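PDB 3ZBQ: Phikz039 from Pseudomonas phage phikz, which is PhuZ, a phage-encoded member of the tubulin-like protein family, with guanosine-5'-diphosphate bound in its pocket. Local coordinates for residues 19-24 with 39-44. Sequence-based numbering, arbitrary orientation.
Sequences IGELFH and NKHKHN
The oxygen OD1 of Asn44 takes the backbone N-H of His41 at 2.7 Å, nearly straight at 161°, and it sits over one face of the His41 ring whose opposite face receives Glu21 from helix 13-23. Asn44 N in turn bonds to His41 O at 3.0 Å, closing a type I turn over residues 41-44. Within that turn His43 N donates to His41 ND1 (3.2 Å), approaching in the plane of the imidazole; the ring takes this place because its CG lies between the backbone N and the carbonyl carbon (chi1 48°). Across the contact Glu21 CB stands 3.5 Å from the centroid of the His41 ring, a CH-pi contact almost along the ring normal. From there the extended glutamate runs over the ring toward His41 CB, its carboxylate stacked almost parallel to the imidazole, 14° between the planes. NE2 of His41 donates a weak hydrogen bond to Phe17 O, one turn before Glu21 on helix 13-23. His24 lays its ring face to face on His43, nearly parallel, with centroids 3.5 Å apart, though the exact closeness is doubtful, while each CB also sits over the other's ring. Tyr32 of strand 30-34 meets the His41 ring steeply. The contact thus joins helix 13-23 to the loop between strands 30-34 and 49-51, at the surface of the nucleotide-binding half. No hydrogen bond links the two segments, so stacked faces carry the contact; with ND1 accepting from His43 N, His41 is probably neutral, its proton on NE2.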
# COMPACT_ATOMS: atom_id res chain seq x y z
N ILE A 19 4.89 -10.22 -3.72
CA ILE A 19 5.25 -10.08 -2.31
C ILE A 19 4.63 -11.23 -1.51
O ILE A 19 5.28 -11.83 -0.65
CB ILE A 19 4.78 -8.74 -1.74
CG1 ILE A 19 5.54 -7.57 -2.39
CG2 ILE A 19 4.92 -8.74 -0.22
CD1 ILE A 19 7.04 -7.63 -2.18
N GLY A 20 3.38 -11.55 -1.81
CA GLY A 20 2.68 -12.62 -1.11
C GLY A 20 3.34 -13.97 -1.32
O GLY A 20 3.41 -14.79 -0.42
N GLU A 21 3.83 -14.21 -2.53
CA GLU A 21 4.52 -15.45 -2.81
C GLU A 21 5.80 -15.55 -1.99
O GLU A 21 6.13 -16.61 -1.47
CB GLU A 21 4.84 -15.58 -4.30
CG GLU A 21 5.55 -16.88 -4.65
CD GLU A 21 5.96 -16.97 -6.12
OE1 GLU A 21 5.81 -15.97 -6.85
OE2 GLU A 21 6.42 -18.05 -6.53
N LEU A 22 6.51 -14.43 -1.86
CA LEU A 22 7.72 -14.39 -1.04
C LEU A 22 7.41 -14.52 0.45
O LEU A 22 8.22 -15.02 1.22
CB LEU A 22 8.52 -13.10 -1.29
CG LEU A 22 9.07 -12.90 -2.70
CD1 LEU A 22 9.78 -11.56 -2.84
CD2 LEU A 22 10.02 -14.04 -3.05
N PHE A 23 6.22 -14.08 0.85
CA PHE A 23 5.85 -14.01 2.26
C PHE A 23 5.18 -15.31 2.72
O PHE A 23 4.86 -15.48 3.90
CB PHE A 23 4.89 -12.83 2.49
CG PHE A 23 4.62 -12.54 3.95
CD1 PHE A 23 5.64 -12.09 4.77
CD2 PHE A 23 3.35 -12.70 4.47
CE1 PHE A 23 5.40 -11.80 6.11
CE2 PHE A 23 3.10 -12.41 5.81
CZ PHE A 23 4.12 -11.97 6.63
N HIS A 24 4.98 -16.23 1.79
CA HIS A 24 4.21 -17.43 2.08
C HIS A 24 4.78 -18.26 3.23
O HIS A 24 5.97 -18.57 3.25
CB HIS A 24 4.05 -18.31 0.85
CG HIS A 24 3.35 -19.60 1.14
ND1 HIS A 24 1.99 -19.68 1.30
CD2 HIS A 24 3.84 -20.84 1.35
CE1 HIS A 24 1.65 -20.93 1.57
NE2 HIS A 24 2.76 -21.66 1.61
N ASN A 39 -0.66 -13.75 -13.02
CA ASN A 39 0.10 -13.45 -11.82
C ASN A 39 -0.01 -14.53 -10.75
O ASN A 39 0.72 -14.50 -9.76
CB ASN A 39 -0.33 -12.10 -11.22
CG ASN A 39 0.19 -10.92 -12.02
OD1 ASN A 39 1.26 -10.99 -12.64
ND2 ASN A 39 -0.56 -9.83 -12.02
N LYS A 40 -0.94 -15.45 -10.95
CA LYS A 40 -1.08 -16.57 -10.03
C LYS A 40 0.20 -17.39 -9.98
O LYS A 40 0.93 -17.54 -10.98
CB LYS A 40 -2.29 -17.43 -10.41
CG LYS A 40 -3.62 -16.72 -10.18
CD LYS A 40 -4.78 -17.46 -10.83
CE LYS A 40 -4.99 -18.83 -10.23
NZ LYS A 40 -5.82 -19.70 -11.13
N HIS A 41 0.50 -17.88 -8.78
CA HIS A 41 1.69 -18.69 -8.55
C HIS A 41 1.30 -19.91 -7.71
O HIS A 41 0.11 -20.12 -7.43
CB HIS A 41 2.76 -17.86 -7.84
CG HIS A 41 2.24 -17.08 -6.67
ND1 HIS A 41 1.85 -17.69 -5.49
CD2 HIS A 41 2.03 -15.76 -6.49
CE1 HIS A 41 1.44 -16.77 -4.64
NE2 HIS A 41 1.54 -15.59 -5.22
N LYS A 42 2.29 -20.69 -7.31
CA LYS A 42 2.04 -21.97 -6.65
C LYS A 42 1.23 -21.86 -5.36
O LYS A 42 0.60 -22.83 -4.93
CB LYS A 42 3.37 -22.69 -6.37
CG LYS A 42 3.22 -24.17 -6.06
CD LYS A 42 4.57 -24.80 -5.76
CE LYS A 42 4.56 -26.29 -6.03
NZ LYS A 42 5.82 -26.97 -5.62
N HIS A 43 1.23 -20.69 -4.73
CA HIS A 43 0.55 -20.52 -3.45
C HIS A 43 -0.84 -19.88 -3.58
O HIS A 43 -1.53 -19.64 -2.58
CB HIS A 43 1.43 -19.77 -2.46
CG HIS A 43 2.74 -20.45 -2.18
ND1 HIS A 43 2.81 -21.75 -1.74
CD2 HIS A 43 4.01 -20.01 -2.28
CE1 HIS A 43 4.08 -22.09 -1.58
NE2 HIS A 43 4.83 -21.05 -1.90
N ASN A 44 -1.26 -19.60 -4.81
CA ASN A 44 -2.63 -19.17 -5.06
C ASN A 44 -3.53 -20.38 -5.18
O ASN A 44 -3.29 -21.27 -6.00
CB ASN A 44 -2.73 -18.35 -6.34
CG ASN A 44 -2.04 -17.01 -6.23
OD1 ASN A 44 -0.94 -16.81 -6.75
ND2 ASN A 44 -2.68 -16.07 -5.53